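Local atomic coordinates of putative carbohydrate metabolism domain-containing protein (Bacteroides vulgatus, PDB entry 3S30), a protein that is of unknown function but probably takes part in carbohydrate metabolism, perhaps as a glycoside hydrolase. Residues K209-L221 with K311-L323. Residues are numbered along the deposited sequence; the frame is centred on the assembly and turned at random.
Sequences KFGTTFYYEPIKL and KLANGGYNVSIVL
T212 and V319 face each other as an antiparallel hydrogen-bonded pair: T212 N donates a hydrogen bond to V319 O at 2.8 Å, in the carbonyl plane, and V319 N donates one to T212 O at 2.9 Å. Two residues on, just past the end of strand 208-213, F214 N donates to Y317 O (2.9 Å), continuing the ladder. Between these bonds lies the non-hydrogen-bonded pair T213–N318, whose side chains splay apart. T213 OG1 makes only a weak bond to N318 OD1; that oxygen is also held by K255 NZ, while N318 ND2 donates to Y253 OH, and an amide suits a place needing both donor and acceptor. A water joins the two segments, accepting from Y317 N and placed to donate to F214 O and L312 O, with more acceptors in reach than it has protons. G315, with positive phi, ends helix 309-313 in a Schellman motif, and G316 N bonds back to K311 O. By this helix end lies the Y215 ring, with A313 O at its edge (3.3 Å from CE1), while L312 CG packs on Y215 O at 3.4 Å. At G211, phi 143° would drive a CB into the carbonyl oxygen of F210, so only glycine sits comfortably.

Apolar groups flank this ladder. V322 CG2 sits over the centre of the F210 ring, 3.6 Å from its centroid, a CH-pi contact that the ring reaches with CG anti to its carbonyl carbon (chi1 -57°). A serine in place of F210 would probably leave V322 CG2 without its aromatic cover and open a gap beside F191, which packs edge-to-face with the ring. S320 OG, close to F210 CB, bonds I192 O. V319 CG1 lies over one face of the F214 ring, displaced toward CG (3.6 Å).

Strand 317-324 pairs antiparallel with strands 208-213, 185-191 and 247-254, while F214 and L221 pack against strand 339-349, bridging layers of the galactose-binding-like beta fold.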
ATOM      1  N   LYS A 209      -5.627  -0.082  -7.280  1.00 55.95           N
ATOM      2  CA  LYS A 209      -7.016  -0.271  -6.885  1.00 56.48           C
ATOM      3  C   LYS A 209      -7.095  -0.920  -5.510  1.00 55.46           C
ATOM      4  O   LYS A 209      -6.397  -1.903  -5.217  1.00 55.95           O
ATOM      5  CB  LYS A 209      -7.767  -1.057  -7.965  1.00 58.59           C
ATOM      6  CG  LYS A 209      -7.663  -0.374  -9.329  1.00 58.45           C
ATOM      7  CD  LYS A 209      -8.940  -0.369 -10.098  1.00 64.94           C
ATOM      8  CE  LYS A 209      -8.809   0.469 -11.379  1.00 71.56           C
ATOM      9  NZ  LYS A 209      -9.025   1.945 -11.161  1.00 73.17           N
ATOM     10  N   PHE A 210      -7.921  -0.334  -4.655  1.00 54.81           N
ATOM     11  CA  PHE A 210      -7.926  -0.661  -3.234  1.00 53.84           C
ATOM     12  C   PHE A 210      -9.210  -1.372  -2.836  1.00 55.01           C
ATOM     13  O   PHE A 210     -10.310  -0.853  -3.049  1.00 55.93           O
ATOM     14  CB  PHE A 210      -7.799   0.616  -2.392  1.00 52.09           C
ATOM     15  CG  PHE A 210      -6.580   1.435  -2.689  1.00 49.59           C
ATOM     16  CD1 PHE A 210      -5.335   0.834  -2.915  1.00 48.38           C
ATOM     17  CD2 PHE A 210      -6.653   2.817  -2.680  1.00 50.73           C
ATOM     18  CE1 PHE A 210      -4.202   1.613  -3.164  1.00 49.82           C
ATOM     19  CE2 PHE A 210      -5.517   3.595  -2.922  1.00 50.99           C
ATOM     20  CZ  PHE A 210      -4.300   2.997  -3.165  1.00 45.83           C
ATOM     21  N   GLY A 211      -9.063  -2.551  -2.244  1.00 55.60           N
ATOM     22  CA  GLY A 211     -10.181  -3.235  -1.625  1.00 57.45           C
ATOM     23  C   GLY A 211     -10.169  -4.738  -1.799  1.00 59.53           C
ATOM     24  O   GLY A 211      -9.727  -5.267  -2.837  1.00 59.21           O
ATOM     25  N   THR A 212     -10.657  -5.428  -0.771  1.00 58.95           N
ATOM     26  CA  THR A 212     -11.017  -6.836  -0.894  1.00 58.57           C
ATOM     27  C   THR A 212     -12.174  -7.106   0.048  1.00 60.44           C
ATOM     28  O   THR A 212     -12.308  -6.447   1.082  1.00 61.41           O
ATOM     29  CB  THR A 212      -9.840  -7.788  -0.580  1.00 56.37           C
ATOM     30  OG1 THR A 212     -10.047  -9.049  -1.236  1.00 52.77           O
ATOM     31  CG2 THR A 212      -9.696  -8.002   0.910  1.00 49.50           C
ATOM     32  N   THR A 213     -12.995  -8.085  -0.307  1.00 61.59           N
ATOM     33  CA  THR A 213     -14.206  -8.375   0.439  1.00 63.59           C
ATOM     34  C   THR A 213     -13.870  -8.734   1.891  1.00 64.30           C
ATOM     35  O   THR A 213     -12.979  -9.550   2.157  1.00 64.39           O
ATOM     36  CB  THR A 213     -15.017  -9.468  -0.265  1.00 66.24           C
ATOM     37  OG1 THR A 213     -15.380  -9.005  -1.585  1.00 65.26           O
ATOM     38  CG2 THR A 213     -16.272  -9.824   0.534  1.00 66.57           C
ATOM     39  N   PHE A 214     -14.569  -8.081   2.819  1.00 63.93           N
ATOM     40  CA  PHE A 214     -14.284  -8.196   4.239  1.00 64.03           C
ATOM     41  C   PHE A 214     -15.601  -8.286   5.023  1.00 65.49           C
ATOM     42  O   PHE A 214     -16.498  -7.464   4.828  1.00 67.10           O
ATOM     43  CB  PHE A 214     -13.449  -6.983   4.686  1.00 62.52           C
ATOM     44  CG  PHE A 214     -12.641  -7.222   5.928  1.00 61.62           C
ATOM     45  CD1 PHE A 214     -11.617  -8.162   5.935  1.00 61.19           C
ATOM     46  CD2 PHE A 214     -12.891  -6.505   7.085  1.00 62.54           C
ATOM     47  CE1 PHE A 214     -10.876  -8.398   7.084  1.00 62.24           C
ATOM     48  CE2 PHE A 214     -12.142  -6.729   8.235  1.00 64.73           C
ATOM     49  CZ  PHE A 214     -11.133  -7.678   8.232  1.00 60.86           C
ATOM     50  N   TYR A 215     -15.702  -9.284   5.903  1.00 66.47           N
ATOM     51  CA  TYR A 215     -16.946  -9.590   6.642  1.00 67.50           C
ATOM     52  C   TYR A 215     -16.988  -8.995   8.048  1.00 67.42           C
ATOM     53  O   TYR A 215     -17.993  -9.126   8.741  1.00 70.64           O
ATOM     54  CB  TYR A 215     -17.150 -11.112   6.730  1.00 67.41           C
ATOM     55  CG  TYR A 215     -17.251 -11.735   5.367  1.00 68.67           C
ATOM     56  CD1 TYR A 215     -18.457 -11.747   4.678  1.00 70.24           C
ATOM     57  CD2 TYR A 215     -16.133 -12.255   4.736  1.00 68.45           C
ATOM     58  CE1 TYR A 215     -18.548 -12.283   3.419  1.00 69.06           C
ATOM     59  CE2 TYR A 215     -16.221 -12.798   3.468  1.00 69.06           C
ATOM     60  CZ  TYR A 215     -17.429 -12.804   2.817  1.00 66.94           C
ATOM     61  OH  TYR A 215     -17.526 -13.339   1.559  1.00 76.11           O
ATOM     62  N   TYR A 216     -15.912  -8.345   8.470  1.00 82.57           N
ATOM     63  CA  TYR A 216     -15.858  -7.772   9.809  1.00 81.95           C
ATOM     64  C   TYR A 216     -15.842  -6.254   9.782  1.00 79.36           C
ATOM     65  O   TYR A 216     -15.645  -5.632   8.738  1.00 78.20           O
ATOM     66  CB  TYR A 216     -14.643  -8.311  10.565  1.00 80.59           C
ATOM     67  CG  TYR A 216     -14.636  -9.820  10.629  1.00 84.75           C
ATOM     68  CD1 TYR A 216     -15.607 -10.500  11.343  1.00 92.19           C
ATOM     69  CD2 TYR A 216     -13.673 -10.566   9.952  1.00 89.42           C
ATOM     70  CE1 TYR A 216     -15.623 -11.889  11.395  1.00 99.73           C
ATOM     71  CE2 TYR A 216     -13.675 -11.955  10.002  1.00 94.92           C
ATOM     72  CZ  TYR A 216     -14.656 -12.609  10.727  1.00 99.02           C
ATOM     73  OH  TYR A 216     -14.678 -13.983  10.785  1.00102.35           O
ATOM     74  N   GLU A 217     -16.065  -5.667  10.949  1.00 79.81           N
ATOM     75  CA  GLU A 217     -15.953  -4.224  11.129  1.00 78.86           C
ATOM     76  C   GLU A 217     -14.624  -3.947  11.835  1.00 75.88           C
ATOM     77  O   GLU A 217     -14.471  -4.257  13.016  1.00 76.17           O
ATOM     78  CB  GLU A 217     -17.164  -3.646  11.887  1.00 81.12           C
ATOM     79  CG  GLU A 217     -18.184  -4.691  12.335  1.00 87.81           C
ATOM     80  CD  GLU A 217     -19.493  -4.114  12.827  1.00 88.84           C
ATOM     81  OE1 GLU A 217     -19.775  -2.919  12.591  1.00 86.32           O
ATOM     82  OE2 GLU A 217     -20.251  -4.882  13.448  1.00 93.17           O
ATOM     83  N   PRO A 218     -13.637  -3.409  11.093  1.00 73.35           N
ATOM     84  CA  PRO A 218     -12.323  -3.143  11.685  1.00 69.73           C
ATOM     85  C   PRO A 218     -12.356  -1.947  12.610  1.00 69.78           C
ATOM     86  O   PRO A 218     -13.077  -0.986  12.341  1.00 71.50           O
ATOM     87  CB  PRO A 218     -11.441  -2.844  10.472  1.00 67.30           C
ATOM     88  CG  PRO A 218     -12.365  -2.305   9.452  1.00 69.97           C
ATOM     89  CD  PRO A 218     -13.680  -3.035   9.664  1.00 73.41           C
ATOM     90  N   ILE A 219     -11.593  -2.001  13.696  1.00 69.42           N
ATOM     91  CA  ILE A 219     -11.531  -0.871  14.617  1.00 69.42           C
ATOM     92  C   ILE A 219     -10.152  -0.234  14.658  1.00 64.41           C
ATOM     93  O   ILE A 219     -10.048   0.982  14.775  1.00 62.47           O
ATOM     94  CB  ILE A 219     -12.058  -1.212  16.053  1.00 74.20           C
ATOM     95  CG1 ILE A 219     -11.448  -2.502  16.607  1.00 76.18           C
ATOM     96  CG2 ILE A 219     -13.574  -1.331  16.046  1.00 78.77           C
ATOM     97  CD1 ILE A 219     -12.015  -2.890  17.963  1.00 79.66           C
ATOM     98  N   LYS A 220      -9.086  -1.019  14.547  1.00 62.91           N
ATOM     99  CA  LYS A 220      -7.757  -0.415  14.497  1.00 60.22           C
ATOM    100  C   LYS A 220      -6.735  -1.192  13.682  1.00 59.18           C
ATOM    101  O   LYS A 220      -6.838  -2.423  13.507  1.00 59.53           O
ATOM    102  CB  LYS A 220      -7.234  -0.089  15.907  1.00 60.91           C
ATOM    103  CG  LYS A 220      -7.140  -1.250  16.853  1.00 66.10           C
ATOM    104  CD  LYS A 220      -6.859  -0.795  18.289  1.00 67.40           C
ATOM    105  CE  LYS A 220      -8.148  -0.390  19.016  1.00 74.24           C
ATOM    106  NZ  LYS A 220      -7.909   0.140  20.394  1.00 73.50           N
ATOM    107  N   LEU A 221      -5.778  -0.434  13.148  1.00 56.14           N
ATOM    108  CA  LEU A 221      -4.656  -0.982  12.404  1.00 55.45           C
ATOM    109  C   LEU A 221      -3.418  -0.783  13.255  1.00 55.34           C
ATOM    110  O   LEU A 221      -3.037   0.353  13.547  1.00 55.04           O
ATOM    111  CB  LEU A 221      -4.493  -0.265  11.043  1.00 54.15           C
ATOM    112  CG  LEU A 221      -3.343  -0.762  10.140  1.00 52.57           C
ATOM    113  CD1 LEU A 221      -3.604  -2.191   9.630  1.00 45.69           C
ATOM    114  CD2 LEU A 221      -3.096   0.191   8.976  1.00 45.58           C
ATOM    115  N   LYS A 311     -25.900  -7.156   4.492  1.00 92.85           N
ATOM    116  CA  LYS A 311     -24.969  -6.852   3.387  1.00 89.70           C
ATOM    117  C   LYS A 311     -23.504  -7.118   3.767  1.00 86.16           C
ATOM    118  O   LYS A 311     -22.723  -7.556   2.928  1.00 84.14           O
ATOM    119  CB  LYS A 311     -25.135  -5.399   2.927  1.00 88.56           C
ATOM    120  CG  LYS A 311     -24.428  -5.068   1.625  1.00 87.37           C
ATOM    121  CD  LYS A 311     -24.711  -3.643   1.171  1.00 85.74           C
ATOM    122  CE  LYS A 311     -24.099  -3.370  -0.196  1.00 84.83           C
ATOM    123  NZ  LYS A 311     -24.425  -2.002  -0.713  1.00 83.89           N
ATOM    124  N   LEU A 312     -23.152  -6.854   5.027  1.00 85.41           N
ATOM    125  CA  LEU A 312     -21.815  -7.162   5.557  1.00 83.64           C
ATOM    126  C   LEU A 312     -21.510  -8.657   5.476  1.00 83.82           C
ATOM    127  O   LEU A 312     -20.392  -9.050   5.125  1.00 81.27           O
ATOM    128  CB  LEU A 312     -21.686  -6.686   7.014  1.00 83.83           C
ATOM    129  CG  LEU A 312     -20.315  -6.800   7.696  1.00 82.94           C
ATOM    130  CD1 LEU A 312     -19.240  -5.998   6.956  1.00 79.64           C
ATOM    131  CD2 LEU A 312     -20.400  -6.355   9.150  1.00 79.90           C
ATOM    132  N   ALA A 313     -22.510  -9.477   5.799  1.00 86.58           N
ATOM    133  CA  ALA A 313     -22.387 -10.938   5.748  1.00 87.40           C
ATOM    134  C   ALA A 313     -22.422 -11.456   4.310  1.00 87.27           C
ATOM    135  O   ALA A 313     -21.804 -12.481   4.003  1.00 87.21           O
ATOM    136  CB  ALA A 313     -23.494 -11.604   6.587  1.00 90.68           C
ATOM    137  N   ASN A 314     -23.141 -10.749   3.436  1.00 87.18           N
ATOM    138  CA  ASN A 314     -23.224 -11.107   2.013  1.00 87.28           C
ATOM    139  C   ASN A 314     -22.000 -10.686   1.183  1.00 83.55           C
ATOM    140  O   ASN A 314     -21.949 -10.949  -0.021  1.00 83.70           O
ATOM    141  CB  ASN A 314     -24.498 -10.513   1.385  1.00 90.27           C
ATOM    142  CG  ASN A 314     -25.769 -11.270   1.771  1.00 94.12           C
ATOM    143  OD1 ASN A 314     -25.775 -12.113   2.675  1.00 91.52           O
ATOM    144  ND2 ASN A 314     -26.857 -10.959   1.077  1.00 97.89           N
ATOM    145  N   GLY A 315     -21.027 -10.027   1.813  1.00 80.29           N
ATOM    146  CA  GLY A 315     -19.770  -9.665   1.147  1.00 76.42           C
ATOM    147  C   GLY A 315     -19.827  -8.361   0.370  1.00 74.04           C
ATOM    148  O   GLY A 315     -19.153  -8.219  -0.648  1.00 72.46           O
ATOM    149  N   GLY A 316     -20.630  -7.411   0.849  1.00 74.16           N
ATOM    150  CA  GLY A 316     -20.835  -6.131   0.164  1.00 73.45           C
ATOM    151  C   GLY A 316     -20.004  -4.981   0.709  1.00 71.22           C
ATOM    152  O   GLY A 316     -20.257  -3.816   0.386  1.00 70.35           O
ATOM    153  N   TYR A 317     -19.018  -5.307   1.545  1.00 69.38           N
ATOM    154  CA  TYR A 317     -18.112  -4.317   2.109  1.00 67.18           C
ATOM    155  C   TYR A 317     -16.686  -4.741   1.834  1.00 65.07           C
ATOM    156  O   TYR A 317     -16.333  -5.912   2.010  1.00 65.81           O
ATOM    157  CB  TYR A 317     -18.334  -4.173   3.618  1.00 68.32           C
ATOM    158  CG  TYR A 317     -19.557  -3.360   3.967  1.00 70.49           C
ATOM    159  CD1 TYR A 317     -20.819  -3.932   3.973  1.00 72.05           C
ATOM    160  CD2 TYR A 317     -19.449  -2.012   4.275  1.00 71.21           C
ATOM    161  CE1 TYR A 317     -21.944  -3.178   4.284  1.00 76.09           C
ATOM    162  CE2 TYR A 317     -20.560  -1.257   4.584  1.00 73.17           C
ATOM    163  CZ  TYR A 317     -21.807  -1.843   4.587  1.00 75.31           C
ATOM    164  OH  TYR A 317     -22.914  -1.078   4.891  1.00 82.84           O
ATOM    165  N   ASN A 318     -15.873  -3.787   1.399  1.00 62.43           N
ATOM    166  CA  ASN A 318     -14.459  -4.030   1.150  1.00 60.60           C
ATOM    167  C   ASN A 318     -13.603  -3.320   2.196  1.00 58.50           C
ATOM    168  O   ASN A 318     -13.983  -2.268   2.709  1.00 58.02           O
ATOM    169  CB  ASN A 318     -14.069  -3.531  -0.243  1.00 60.69           C
ATOM    170  CG  ASN A 318     -14.262  -4.579  -1.333  1.00 63.27           C
ATOM    171  OD1 ASN A 318     -14.824  -5.645  -1.106  1.00 64.38           O
ATOM    172  ND2 ASN A 318     -13.795  -4.264  -2.530  1.00 63.81           N
ATOM    173  N   VAL A 319     -12.472  -3.929   2.536  1.00 56.47           N
ATOM    174  CA  VAL A 319     -11.453  -3.273   3.330  1.00 55.47           C
ATOM    175  C   VAL A 319     -10.201  -3.149   2.482  1.00 54.59           C
ATOM    176  O   VAL A 319     -10.032  -3.869   1.491  1.00 56.16           O
ATOM    177  CB  VAL A 319     -11.112  -4.052   4.625  1.00 56.72           C
ATOM    178  CG1 VAL A 319     -10.109  -5.207   4.340  1.00 52.02           C
ATOM    179  CG2 VAL A 319     -10.547  -3.111   5.670  1.00 53.35           C
ATOM    180  N   SER A 320      -9.336  -2.227   2.875  1.00 52.63           N
ATOM    181  CA  SER A 320      -8.015  -2.112   2.299  1.00 51.06           C
ATOM    182  C   SER A 320      -7.048  -1.539   3.316  1.00 49.92           C
ATOM    183  O   SER A 320      -7.450  -0.894   4.273  1.00 51.64           O
ATOM    184  CB  SER A 320      -8.020  -1.238   1.051  1.00 51.29           C
ATOM    185  OG  SER A 320      -6.808  -1.410   0.321  1.00 52.86           O
ATOM    186  N   ILE A 321      -5.778  -1.852   3.103  1.00 48.68           N
ATOM    187  CA  ILE A 321      -4.669  -1.318   3.841  1.00 48.04           C
ATOM    188  C   ILE A 321      -3.702  -0.820   2.778  1.00 47.08           C
ATOM    189  O   ILE A 321      -3.413  -1.536   1.815  1.00 43.34           O
ATOM    190  CB  ILE A 321      -3.971  -2.421   4.668  1.00 50.58           C
ATOM    191  CG1 ILE A 321      -4.906  -2.938   5.776  1.00 49.85           C
ATOM    192  CG2 ILE A 321      -2.630  -1.907   5.238  1.00 47.44           C
ATOM    193  CD1 ILE A 321      -4.401  -4.172   6.438  1.00 46.12           C
ATOM    194  N   VAL A 322      -3.234   0.417   2.919  1.00 47.22           N
ATOM    195  CA  VAL A 322      -2.307   0.968   1.955  1.00 46.36           C
ATOM    196  C   VAL A 322      -1.100   1.482   2.709  1.00 46.05           C
ATOM    197  O   VAL A 322      -1.239   2.210   3.683  1.00 46.22           O
ATOM    198  CB  VAL A 322      -2.944   2.092   1.109  1.00 49.06           C
ATOM    199  CG1 VAL A 322      -1.981   2.549   0.018  1.00 46.41           C
ATOM    200  CG2 VAL A 322      -4.310   1.647   0.501  1.00 48.78           C
ATOM    201  N   LEU A 323       0.085   1.091   2.249  1.00 45.97           N
ATOM    202  CA  LEU A 323       1.345   1.489   2.870  1.00 47.64           C
ATOM    203  C   LEU A 323       2.258   2.096   1.786  1.00 47.86           C
ATOM    204  O   LEU A 323       2.320   1.573   0.674  1.00 46.32           O
ATOM    205  CB  LEU A 323       2.004   0.255   3.497  1.00 46.83           C
ATOM    206  CG  LEU A 323       1.069  -0.606   4.355  1.00 48.08           C
ATOM    207  CD1 LEU A 323       1.629  -2.009   4.600  1.00 50.08           C
ATOM    208  CD2 LEU A 323       0.765   0.098   5.666  1.00 46.37           C
TER
HETATM  209  O   HOH W   1     -19.035  -7.626   3.290  1.00 61.15           O